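Local coordinates for electron transfer flavoprotein, alpha subunit (Thermotoga maritima, PDB 7KOE), which is the FAD-binding alpha subunit of an electron transfer flavoprotein and probably passes electrons between redox partners through its flavin, at residues T75-L80 / F191-I197. Sequence-based numbering, arbitrary orientation.
Sequences TYVNYL and FDKLIEI
V77 and I195 form the apolar centre of this contact, where two beta-branched side chains slide past each other in opposite directions, V77 CG1 lying 4.1 Å from I195 CB. The two backbones run close here, V77 CA to I195 CA 6.9 Å, which suits short branched side chains that meet near their bases. The I195 and N78 side chains cross at about a right angle, with I195 CD1 against the amide, and the same methyl approaches CB of Y79. I197 continues the apolar row: its CD1 packs against V77 CG2 at 4.2 Å and reaches the backbone oxygen of Y76.

Next to this centre lies the Y79 ring, which suits a partly exposed place because it offers a broad apolar face and a polar end. L194 CD1 sits over the middle of one face, 3.7 Å from the ring centroid and 13° off the normal, a CH-pi contact. CG of Y79 stands anti to its backbone N (chi1 170°), which extends the ring towards the loop 191-195. There the hydroxyl meets F191 O near the ring plane; the two are modelled too close, so a hydrogen bond is plausible but its geometry doubtful. The F191 ring meets L80 CD2 obliquely through CD2.

At the polar edge, K193 NZ bonds to I195 O, two residues on, at 3.0 Å. The amide oxygen of N78 accepts a hydrogen bond from R176 of the neighbouring electron transfer flavoprotein chain, on which L155 packs against I195. The contact joins the start of helix 78-84, with V77 as its N-cap, in the alpha/beta domain built on a parallel sheet, to a segment whose E196 and I197 pair in an antiparallel ladder with that chain, an intersubunit beta-sheet within the electron transfer flavoprotein assembly.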
ATOM      1  N   THR B  75      42.859  31.575  39.414  1.00 58.30           N
ATOM      2  CA  THR B  75      42.002  30.490  39.854  1.00 58.30           C
ATOM      3  C   THR B  75      40.681  30.546  39.094  1.00 58.30           C
ATOM      4  O   THR B  75      40.286  31.582  38.553  1.00 58.30           O
ATOM      5  CB  THR B  75      41.766  30.563  41.365  1.00 58.30           C
ATOM      6  OG1 THR B  75      41.063  29.394  41.803  1.00 58.30           O
ATOM      7  CG2 THR B  75      40.969  31.808  41.742  1.00 58.30           C
ATOM      8  N   TYR B  76      40.004  29.407  39.026  1.00 53.53           N
ATOM      9  CA  TYR B  76      38.723  29.334  38.335  1.00 53.53           C
ATOM     10  C   TYR B  76      37.603  29.532  39.345  1.00 53.53           C
ATOM     11  O   TYR B  76      37.354  28.663  40.186  1.00 53.53           O
ATOM     12  CB  TYR B  76      38.551  28.010  37.602  1.00 53.53           C
ATOM     13  CG  TYR B  76      37.158  27.865  37.042  1.00 53.53           C
ATOM     14  CD1 TYR B  76      36.729  28.672  36.000  1.00 53.53           C
ATOM     15  CD2 TYR B  76      36.263  26.940  37.568  1.00 53.53           C
ATOM     16  CE1 TYR B  76      35.456  28.556  35.488  1.00 53.53           C
ATOM     17  CE2 TYR B  76      34.983  26.820  37.061  1.00 53.53           C
ATOM     18  CZ  TYR B  76      34.590  27.632  36.022  1.00 53.53           C
ATOM     19  OH  TYR B  76      33.323  27.519  35.506  1.00 53.53           O
ATOM     20  N   VAL B  77      36.937  30.677  39.266  1.00 52.74           N
ATOM     21  CA  VAL B  77      35.679  30.913  39.957  1.00 52.74           C
ATOM     22  C   VAL B  77      34.705  31.392  38.894  1.00 52.74           C
ATOM     23  O   VAL B  77      34.907  32.457  38.298  1.00 52.74           O
ATOM     24  CB  VAL B  77      35.806  31.935  41.093  1.00 52.74           C
ATOM     25  CG1 VAL B  77      34.433  32.332  41.597  1.00 52.74           C
ATOM     26  CG2 VAL B  77      36.628  31.360  42.229  1.00 52.74           C
ATOM     27  N   ASN B  78      33.662  30.599  38.643  1.00 50.64           N
ATOM     28  CA  ASN B  78      32.678  30.921  37.617  1.00 50.64           C
ATOM     29  C   ASN B  78      31.861  32.156  37.963  1.00 50.64           C
ATOM     30  O   ASN B  78      31.294  32.783  37.064  1.00 50.64           O
ATOM     31  CB  ASN B  78      31.744  29.736  37.421  1.00 50.64           C
ATOM     32  CG  ASN B  78      31.157  29.248  38.726  1.00 50.64           C
ATOM     33  OD1 ASN B  78      31.769  28.448  39.430  1.00 50.64           O
ATOM     34  ND2 ASN B  78      29.976  29.743  39.068  1.00 50.64           N
ATOM     35  N   TYR B  79      31.774  32.497  39.246  1.00 60.15           N
ATOM     36  CA  TYR B  79      31.115  33.729  39.654  1.00 60.15           C
ATOM     37  C   TYR B  79      31.895  34.951  39.185  1.00 60.15           C
ATOM     38  O   TYR B  79      31.302  35.966  38.806  1.00 60.15           O
ATOM     39  CB  TYR B  79      30.954  33.725  41.171  1.00 60.15           C
ATOM     40  CG  TYR B  79      30.500  35.026  41.765  1.00 60.15           C
ATOM     41  CD1 TYR B  79      29.326  35.635  41.337  1.00 60.15           C
ATOM     42  CD2 TYR B  79      31.232  35.636  42.773  1.00 60.15           C
ATOM     43  CE1 TYR B  79      28.904  36.828  41.887  1.00 60.15           C
ATOM     44  CE2 TYR B  79      30.817  36.826  43.331  1.00 60.15           C
ATOM     45  CZ  TYR B  79      29.651  37.417  42.886  1.00 60.15           C
ATOM     46  OH  TYR B  79      29.228  38.605  43.434  1.00 60.15           O
ATOM     47  N   LEU B  80      33.225  34.864  39.185  1.00 56.33           N
ATOM     48  CA  LEU B  80      34.056  35.987  38.769  1.00 56.33           C
ATOM     49  C   LEU B  80      34.250  36.032  37.262  1.00 56.33           C
ATOM     50  O   LEU B  80      34.333  37.123  36.690  1.00 56.33           O
ATOM     51  CB  LEU B  80      35.415  35.914  39.459  1.00 56.33           C
ATOM     52  CG  LEU B  80      35.382  35.964  40.983  1.00 56.33           C
ATOM     53  CD1 LEU B  80      36.757  35.676  41.549  1.00 56.33           C
ATOM     54  CD2 LEU B  80      34.876  37.315  41.450  1.00 56.33           C
ATOM     55  N   PHE B 191      32.597  42.711  45.617  1.00 75.21           N
ATOM     56  CA  PHE B 191      32.215  41.599  44.762  1.00 75.21           C
ATOM     57  C   PHE B 191      31.381  40.526  45.449  1.00 75.21           C
ATOM     58  O   PHE B 191      30.793  39.701  44.741  1.00 75.21           O
ATOM     59  CB  PHE B 191      33.465  40.970  44.117  1.00 75.21           C
ATOM     60  CG  PHE B 191      34.458  40.399  45.101  1.00 75.21           C
ATOM     61  CD1 PHE B 191      35.428  41.206  45.685  1.00 75.21           C
ATOM     62  CD2 PHE B 191      34.465  39.044  45.388  1.00 75.21           C
ATOM     63  CE1 PHE B 191      36.349  40.680  46.574  1.00 75.21           C
ATOM     64  CE2 PHE B 191      35.391  38.515  46.271  1.00 75.21           C
ATOM     65  CZ  PHE B 191      36.330  39.332  46.865  1.00 75.21           C
ATOM     66  N   ASP B 192      31.309  40.521  46.787  1.00 73.93           N
ATOM     67  CA  ASP B 192      30.401  39.677  47.582  1.00 73.93           C
ATOM     68  C   ASP B 192      30.628  38.183  47.319  1.00 73.93           C
ATOM     69  O   ASP B 192      29.822  37.506  46.681  1.00 73.93           O
ATOM     70  CB  ASP B 192      28.936  40.063  47.339  1.00 73.93           C
ATOM     71  CG  ASP B 192      28.600  41.441  47.874  1.00 73.93           C
ATOM     72  OD1 ASP B 192      29.414  41.998  48.640  1.00 73.93           O
ATOM     73  OD2 ASP B 192      27.523  41.969  47.527  1.00 73.93           O
ATOM     74  N   LYS B 193      31.785  37.710  47.797  1.00 69.03           N
ATOM     75  CA  LYS B 193      32.300  36.366  47.535  1.00 69.03           C
ATOM     76  C   LYS B 193      31.354  35.241  47.940  1.00 69.03           C
ATOM     77  O   LYS B 193      31.097  35.025  49.128  1.00 69.03           O
ATOM     78  CB  LYS B 193      33.633  36.169  48.257  1.00 69.03           C
ATOM     79  CG  LYS B 193      34.376  34.917  47.841  1.00 69.03           C
ATOM     80  CD  LYS B 193      35.785  34.905  48.402  1.00 69.03           C
ATOM     81  CE  LYS B 193      36.523  33.643  47.995  1.00 69.03           C
ATOM     82  NZ  LYS B 193      36.740  33.574  46.523  1.00 69.03           N
ATOM     83  N   LEU B 194      30.837  34.522  46.946  1.00 61.00           N
ATOM     84  CA  LEU B 194      29.977  33.368  47.176  1.00 61.00           C
ATOM     85  C   LEU B 194      30.786  32.075  47.166  1.00 61.00           C
ATOM     86  O   LEU B 194      30.793  31.329  48.148  1.00 61.00           O
ATOM     87  CB  LEU B 194      28.877  33.322  46.112  1.00 61.00           C
ATOM     88  CG  LEU B 194      28.233  34.653  45.726  1.00 61.00           C
ATOM     89  CD1 LEU B 194      27.543  34.540  44.382  1.00 61.00           C
ATOM     90  CD2 LEU B 194      27.251  35.103  46.792  1.00 61.00           C
ATOM     91  N   ILE B 195      31.477  31.811  46.066  1.00 56.09           N
ATOM     92  CA  ILE B 195      32.256  30.592  45.894  1.00 56.09           C
ATOM     93  C   ILE B 195      33.634  30.808  46.503  1.00 56.09           C
ATOM     94  O   ILE B 195      34.356  31.729  46.109  1.00 56.09           O
ATOM     95  CB  ILE B 195      32.356  30.219  44.409  1.00 56.09           C
ATOM     96  CG1 ILE B 195      30.982  29.822  43.880  1.00 56.09           C
ATOM     97  CG2 ILE B 195      33.377  29.121  44.184  1.00 56.09           C
ATOM     98  CD1 ILE B 195      30.938  29.617  42.399  1.00 56.09           C
ATOM     99  N   GLU B 196      34.001  29.965  47.464  1.00 60.13           N
ATOM    100  CA  GLU B 196      35.295  30.050  48.130  1.00 60.13           C
ATOM    101  C   GLU B 196      35.953  28.682  48.105  1.00 60.13           C
ATOM    102  O   GLU B 196      35.539  27.780  48.839  1.00 60.13           O
ATOM    103  CB  GLU B 196      35.143  30.542  49.569  1.00 60.13           C
ATOM    104  CG  GLU B 196      36.443  30.593  50.338  1.00 60.13           C
ATOM    105  CD  GLU B 196      36.229  30.618  51.833  1.00 60.13           C
ATOM    106  OE1 GLU B 196      35.381  31.405  52.301  1.00 60.13           O
ATOM    107  OE2 GLU B 196      36.911  29.851  52.544  1.00 60.13           O
ATOM    108  N   ILE B 197      36.981  28.532  47.279  1.00 55.03           N
ATOM    109  CA  ILE B 197      37.639  27.243  47.095  1.00 55.03           C
ATOM    110  C   ILE B 197      38.547  26.974  48.288  1.00 55.03           C
ATOM    111  O   ILE B 197      39.409  27.792  48.622  1.00 55.03           O
ATOM    112  CB  ILE B 197      38.430  27.215  45.782  1.00 55.03           C
ATOM    113  CG1 ILE B 197      37.511  27.558  44.610  1.00 55.03           C
ATOM    114  CG2 ILE B 197      39.087  25.862  45.583  1.00 55.03           C
ATOM    115  CD1 ILE B 197      38.203  27.567  43.270  1.00 55.03           C
TER